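L-methionine gamma-lyase (Fusobacterium nucleatum subsp. nucleatum, PDB 6LXU) is a pyridoxal-phosphate-dependent enzyme of the Cys/Met metabolism family, with an aminotransferase-type fold and its cofactor bound covalently, in an assembly of four chains. Local coordinates at residues A[104-110]-A[150-155]; A[183-189]-A[203-209]. Residues are numbered along the deposited sequence.

Contacts 1 and 2 are two strand pairings of one mixed sheet, in which 106-110, 151-157, 183-187 and 205-209 follow one another side by side, all parallel. Their centres lie about 14 Å apart, and the middle pair of strands joins them: Arg152 O to Leu183 N (2.8 Å) and Val154 N to Leu183 O (2.9 Å) are probable hydrogen bonds. Packing adds to this seam, with Tyr155 CE2 3.7 Å from Ile185 CG2 and Tyr155 OH 3.6 Å from Asp187 CB. Contact 2 reaches the cofactor at the C-terminal ends of its strands, where Ser209 bonds the lysine-pyridoxal-phosphate residue at position 212 and Asp187 lies close to it; contact 1 lies further out in the sheet.

Contact 1 of 2, residues A[104-110]-A[150-155]; sequences GDHVVTD and NTRVVY
Strands 106-110 and 151-155 run parallel, their axes approaching to 4.7 Å and inclined by 23° (signed crossing -23°). His106 pairs with Thr151 (CA-CA 4.3 Å), but Val107 pairs with Val153 and Val108 with Val154, so Arg152 is the extra residue of a beta bulge; its phi/psi of -99/-29 breaks the extended course. The ladder runs His106 N to Asn150 O (2.9 Å), Arg152 N to His106 O (2.8 Å), Val108 N to Val153 O (3.0 Å) and Tyr155 N to Val108 O (3.0 Å). Such parallel pairing, flanked by helices, belongs to the central sheet of the PLP-dependent aminotransferase fold. Side chains also bond backbone at each end: Asn150 ND2 donates to Gly104 O (2.9 Å) and Thr109 OG1 to Tyr155 O (2.7 Å). His106, with chi1 t, hydrogen-bonds Thr151 OG1 through ND1 (2.7 Å), while its NE2 bonds Thr133. Val107 CG2 meets Val153 CB at 4.2 Å on the face that helix 115-125 covers through Met121; Val108 CB meets Val154 CG2 (4.2 Å) on the His106 face.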
loop_
_atom_site.group_PDB
_atom_site.type_symbol
_atom_site.label_atom_id
_atom_site.label_comp_id
_atom_site.label_asym_id
_atom_site.label_seq_id
_atom_site.Cartn_x
_atom_site.Cartn_y
_atom_site.Cartn_z
ATOM N N GLY A 104 -25.895 33.058 9.997
ATOM C CA GLY A 104 -27.280 33.528 9.854
ATOM C C GLY A 104 -28.265 32.473 9.374
ATOM O O GLY A 104 -29.482 32.690 9.442
ATOM N N ASP A 105 -27.763 31.341 8.866
ATOM C CA ASP A 105 -28.615 30.223 8.485
ATOM C C ASP A 105 -29.040 29.465 9.727
ATOM O O ASP A 105 -28.437 29.566 10.798
ATOM C CB ASP A 105 -27.893 29.232 7.555
ATOM C CG ASP A 105 -27.737 29.717 6.141
ATOM O OD1 ASP A 105 -28.364 30.741 5.772
ATOM O OD2 ASP A 105 -27.016 29.048 5.366
ATOM N N HIS A 106 -30.072 28.644 9.536
ATOM C CA HIS A 106 -30.639 27.795 10.567
ATOM C C HIS A 106 -30.649 26.323 10.110
ATOM O O HIS A 106 -30.797 26.022 8.921
ATOM C CB HIS A 106 -32.052 28.310 10.911
ATOM C CG HIS A 106 -32.811 27.490 11.909
ATOM N ND1 HIS A 106 -33.962 26.807 11.570
ATOM C CD2 HIS A 106 -32.632 27.287 13.235
ATOM C CE1 HIS A 106 -34.442 26.205 12.639
ATOM N NE2 HIS A 106 -33.667 26.490 13.668
ATOM N N VAL A 107 -30.490 25.440 11.089
ATOM C CA VAL A 107 -30.478 23.989 10.884
ATOM C C VAL A 107 -31.483 23.368 11.844
ATOM O O VAL A 107 -31.511 23.722 13.024
ATOM C CB VAL A 107 -29.078 23.393 11.174
ATOM C CG1 VAL A 107 -29.094 21.865 11.088
ATOM C CG2 VAL A 107 -28.043 23.996 10.241
ATOM N N VAL A 108 -32.302 22.451 11.322
ATOM C CA VAL A 108 -33.145 21.594 12.136
ATOM C C VAL A 108 -32.579 20.188 12.092
ATOM O O VAL A 108 -32.354 19.649 10.999
ATOM C CB VAL A 108 -34.608 21.570 11.647
ATOM C CG1 VAL A 108 -35.452 20.577 12.444
ATOM C CG2 VAL A 108 -35.211 22.963 11.713
ATOM N N THR A 109 -32.371 19.591 13.247
ATOM C CA THR A 109 -31.846 18.229 13.309
ATOM C C THR A 109 -32.321 17.537 14.585
ATOM O O THR A 109 -33.168 18.073 15.321
ATOM C CB THR A 109 -30.307 18.220 13.122
ATOM O OG1 THR A 109 -29.868 16.876 12.889
ATOM C CG2 THR A 109 -29.583 18.780 14.336
ATOM N N ASP A 110 -31.821 16.332 14.830
ATOM C CA ASP A 110 -32.254 15.522 15.958
ATOM C C ASP A 110 -31.210 15.580 17.062
ATOM O O ASP A 110 -30.036 15.794 16.794
ATOM C CB ASP A 110 -32.467 14.080 15.484
ATOM C CG ASP A 110 -33.428 13.308 16.369
ATOM O OD1 ASP A 110 -33.036 12.947 17.505
ATOM O OD2 ASP A 110 -34.568 13.057 15.937
ATOM N N ASN A 150 -35.248 31.017 7.361
ATOM C CA ASN A 150 -33.804 30.854 7.162
ATOM C C ASN A 150 -33.291 29.430 7.428
ATOM O O ASN A 150 -32.073 29.229 7.493
ATOM C CB ASN A 150 -33.016 31.877 8.006
ATOM C CG ASN A 150 -33.175 31.660 9.486
ATOM O OD1 ASN A 150 -34.254 31.303 9.956
ATOM N ND2 ASN A 150 -32.107 31.872 10.240
ATOM N N THR A 151 -34.179 28.443 7.581
ATOM C CA THR A 151 -33.747 27.038 7.674
ATOM C C THR A 151 -33.139 26.615 6.358
ATOM O O THR A 151 -33.802 26.566 5.328
ATOM C CB THR A 151 -34.898 26.112 8.064
ATOM O OG1 THR A 151 -35.464 26.589 9.284
ATOM C CG2 THR A 151 -34.395 24.666 8.257
ATOM N N ARG A 152 -31.834 26.344 6.389
ATOM C CA ARG A 152 -31.104 25.945 5.196
ATOM C C ARG A 152 -30.910 24.425 5.098
ATOM O O ARG A 152 -30.766 23.910 4.003
ATOM C CB ARG A 152 -29.749 26.666 5.178
ATOM C CG ARG A 152 -28.817 26.327 4.039
ATOM C CD ARG A 152 -29.418 26.547 2.664
ATOM N NE ARG A 152 -28.414 26.413 1.613
ATOM C CZ ARG A 152 -28.668 26.150 0.332
ATOM N NH1 ARG A 152 -29.929 25.978 -0.091
ATOM N NH2 ARG A 152 -27.677 26.072 -0.538
ATOM N N VAL A 153 -30.854 23.753 6.242
ATOM C CA VAL A 153 -30.608 22.312 6.285
ATOM C C VAL A 153 -31.535 21.665 7.295
ATOM O O VAL A 153 -31.692 22.134 8.421
ATOM C CB VAL A 153 -29.140 21.998 6.681
ATOM C CG1 VAL A 153 -28.949 20.524 7.046
ATOM C CG2 VAL A 153 -28.189 22.401 5.573
ATOM N N VAL A 154 -32.132 20.552 6.867
ATOM C CA VAL A 154 -32.728 19.581 7.767
ATOM C C VAL A 154 -31.826 18.348 7.675
ATOM O O VAL A 154 -31.665 17.796 6.593
ATOM C CB VAL A 154 -34.201 19.272 7.406
ATOM C CG1 VAL A 154 -34.728 18.093 8.193
ATOM C CG2 VAL A 154 -35.051 20.507 7.655
ATOM N N TYR A 155 -31.202 17.980 8.790
ATOM C CA TYR A 155 -30.182 16.924 8.818
ATOM C C TYR A 155 -30.734 15.745 9.588
ATOM O O TYR A 155 -31.159 15.906 10.730
ATOM C CB TYR A 155 -28.904 17.458 9.463
ATOM C CG TYR A 155 -27.754 16.483 9.412
ATOM C CD1 TYR A 155 -27.662 15.455 10.316
ATOM C CD2 TYR A 155 -26.774 16.582 8.434
ATOM C CE1 TYR A 155 -26.627 14.522 10.260
ATOM C CE2 TYR A 155 -25.717 15.679 8.374
ATOM C CZ TYR A 155 -25.649 14.647 9.287
ATOM O OH TYR A 155 -24.581 13.761 9.218
HETATM O O HOH W 1 -30.928 30.356 4.842
#

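Contact 2 of 2, residues A[183-189]-A[203-209]; sequences LVIVDNT and VDIVVHS
Asp204 OD2 accepts from Val184 N at 2.8 Å with an N-H...O angle of 170°, so a carboxylate takes the place of a strand carbonyl at the start of the pairing; the same oxygen bonds His177, and OD1 forms a salt bridge with Arg228. Val184 O then receives both Asp204 N and Ile205 N, each at 3.0 Å. At the other end Ser209 N donates to Thr189 OG1 (2.9 Å, 173°). That hydroxyl donates in turn to Asp187 OD1 (2.6 Å), which, with chi1 t, also accepts Thr189 N (3.1 Å) to close an Asx turn. Between these ends lies a regular parallel ladder: Val186 N to Ile205 O, Val207 N to Val186 O and Asn188 N to Val207 O, all 2.9 Å. The register pairs Ile185 with Ile205, Val186 with Val206 and Asp187 with Val207 (CA-CA 4.7 to 5.0 Å); the axes of strands 183-187 and 205-209 approach to 4.7 Å at 24° (signed crossing -24°). With helix 192-195 between them, the strands form a beta-alpha-beta unit. Ile185 (m, t) sets CG1 4.0 Å from Ile205 CD1 and CG2 4.1 Å from Val207 CG1, on the face packed by Thr96 and Ile93 of helix 89-100. On the reverse face Val186 CG2 touches Val203 CG1 at 3.6 Å, under helix 169-176. Valine and isoleucine pairs give way, at the C-terminal strand ends, to polar groups beside the cofactor: Ser209 OG bonds its phosphate oxygen OP1, and Asp187 OD2 lies close to its ring nitrogen N1, consistent with the aspartate that faces the pyridine nitrogen in this fold.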
loop_
_atom_site.group_PDB
_atom_site.type_symbol
_atom_site.label_atom_id
_atom_site.label_comp_id
_atom_site.label_asym_id
_atom_site.label_seq_id
_atom_site.Cartn_x
_atom_site.Cartn_y
_atom_site.Cartn_z
ATOM N N LEU A 183 -32.307 22.332 2.229
ATOM C CA LEU A 183 -31.741 21.058 1.775
ATOM C C LEU A 183 -31.900 20.005 2.850
ATOM O O LEU A 183 -31.687 20.281 4.029
ATOM C CB LEU A 183 -30.259 21.225 1.464
ATOM C CG LEU A 183 -29.927 22.158 0.302
ATOM C CD1 LEU A 183 -28.439 22.483 0.305
ATOM C CD2 LEU A 183 -30.357 21.554 -1.026
ATOM N N VAL A 184 -32.251 18.791 2.430
ATOM C CA VAL A 184 -32.350 17.655 3.316
ATOM C C VAL A 184 -31.100 16.792 3.124
ATOM O O VAL A 184 -30.798 16.373 2.006
ATOM C CB VAL A 184 -33.630 16.827 3.059
ATOM C CG1 VAL A 184 -33.716 15.670 4.048
ATOM C CG2 VAL A 184 -34.875 17.698 3.172
ATOM N N ILE A 185 -30.399 16.548 4.240
ATOM C CA ILE A 185 -29.146 15.781 4.248
ATOM C C ILE A 185 -29.379 14.585 5.143
ATOM O O ILE A 185 -29.840 14.747 6.267
ATOM C CB ILE A 185 -27.965 16.633 4.776
ATOM C CG1 ILE A 185 -27.835 17.914 3.949
ATOM C CG2 ILE A 185 -26.680 15.817 4.764
ATOM C CD1 ILE A 185 -26.778 18.879 4.430
ATOM N N VAL A 186 -29.045 13.385 4.658
ATOM C CA VAL A 186 -29.207 12.160 5.439
ATOM C C VAL A 186 -27.888 11.413 5.551
ATOM O O VAL A 186 -27.239 11.138 4.545
ATOM C CB VAL A 186 -30.270 11.232 4.821
ATOM C CG1 VAL A 186 -30.329 9.889 5.531
ATOM C CG2 VAL A 186 -31.614 11.918 4.876
ATOM N N ASP A 187 -27.554 11.050 6.779
ATOM C CA ASP A 187 -26.443 10.137 7.063
ATOM C C ASP A 187 -26.978 8.716 6.959
ATOM O O ASP A 187 -27.696 8.249 7.835
ATOM C CB ASP A 187 -25.873 10.465 8.443
ATOM C CG ASP A 187 -24.697 9.594 8.839
ATOM O OD1 ASP A 187 -24.510 8.524 8.219
ATOM O OD2 ASP A 187 -23.981 9.981 9.798
ATOM N N ASN A 188 -26.633 8.058 5.846
ATOM C CA ASN A 188 -27.125 6.724 5.496
ATOM C C ASN A 188 -26.125 5.615 5.841
ATOM O O ASN A 188 -26.192 4.522 5.283
ATOM C CB ASN A 188 -27.470 6.692 3.995
ATOM C CG ASN A 188 -28.406 5.557 3.603
ATOM O OD1 ASN A 188 -29.312 5.209 4.362
ATOM N ND2 ASN A 188 -28.197 4.991 2.407
ATOM N N THR A 189 -25.220 5.897 6.782
ATOM C CA THR A 189 -24.153 4.958 7.148
ATOM C C THR A 189 -24.675 3.591 7.587
ATOM O O THR A 189 -24.248 2.565 7.072
ATOM C CB THR A 189 -23.270 5.552 8.259
ATOM O OG1 THR A 189 -22.622 6.737 7.776
ATOM C CG2 THR A 189 -22.201 4.582 8.706
ATOM N N VAL A 203 -34.746 13.124 -0.617
ATOM C CA VAL A 203 -33.614 13.738 0.092
ATOM C C VAL A 203 -32.683 14.391 -0.931
ATOM O O VAL A 203 -32.555 13.921 -2.046
ATOM C CB VAL A 203 -32.907 12.649 0.923
ATOM C CG1 VAL A 203 -31.560 13.096 1.476
ATOM C CG2 VAL A 203 -33.842 12.179 2.027
ATOM N N ASP A 204 -32.035 15.498 -0.553
ATOM C CA ASP A 204 -31.137 16.190 -1.469
ATOM C C ASP A 204 -29.702 15.647 -1.478
ATOM O O ASP A 204 -29.095 15.590 -2.528
ATOM C CB ASP A 204 -31.094 17.669 -1.133
ATOM C CG ASP A 204 -32.443 18.325 -1.290
ATOM O OD1 ASP A 204 -32.868 18.517 -2.449
ATOM O OD2 ASP A 204 -33.080 18.614 -0.272
ATOM N N ILE A 205 -29.169 15.315 -0.291
ATOM C CA ILE A 205 -27.759 14.903 -0.165
ATOM C C ILE A 205 -27.696 13.709 0.770
ATOM O O ILE A 205 -28.283 13.735 1.844
ATOM C CB ILE A 205 -26.885 16.041 0.419
ATOM C CG1 ILE A 205 -27.014 17.334 -0.403
ATOM C CG2 ILE A 205 -25.428 15.584 0.532
ATOM C CD1 ILE A 205 -26.383 18.548 0.254
ATOM N N VAL A 206 -26.951 12.677 0.361
ATOM C CA VAL A 206 -26.656 11.533 1.208
ATOM C C VAL A 206 -25.187 11.586 1.592
ATOM O O VAL A 206 -24.328 11.829 0.740
ATOM C CB VAL A 206 -26.962 10.204 0.493
ATOM C CG1 VAL A 206 -26.358 9.008 1.227
ATOM C CG2 VAL A 206 -28.464 10.040 0.356
ATOM N N VAL A 207 -24.910 11.339 2.871
ATOM C CA VAL A 207 -23.539 11.234 3.369
ATOM C C VAL A 207 -23.351 9.862 4.023
ATOM O O VAL A 207 -24.282 9.260 4.580
ATOM C CB VAL A 207 -23.163 12.385 4.325
ATOM C CG1 VAL A 207 -23.311 13.724 3.637
ATOM C CG2 VAL A 207 -23.947 12.324 5.615
ATOM N N HIS A 208 -22.110 9.382 3.936
ATOM C CA HIS A 208 -21.695 8.109 4.552
ATOM C C HIS A 208 -20.365 8.226 5.255
ATOM O O HIS A 208 -19.447 8.850 4.739
ATOM C CB HIS A 208 -21.454 7.025 3.495
ATOM C CG HIS A 208 -22.691 6.517 2.845
ATOM N ND1 HIS A 208 -23.490 5.561 3.433
ATOM C CD2 HIS A 208 -23.250 6.827 1.652
ATOM C CE1 HIS A 208 -24.499 5.312 2.611
ATOM N NE2 HIS A 208 -24.376 6.062 1.529
ATOM N N SER A 209 -20.250 7.510 6.368
ATOM C CA SER A 209 -18.953 7.031 6.818
ATOM C C SER A 209 -18.655 5.720 6.102
ATOM O O SER A 209 -19.168 4.669 6.484
ATOM C CB SER A 209 -18.939 6.839 8.323
ATOM O OG SER A 209 -17.681 6.287 8.707
HETATM O O HOH W 2 -23.031 2.948 4.551
#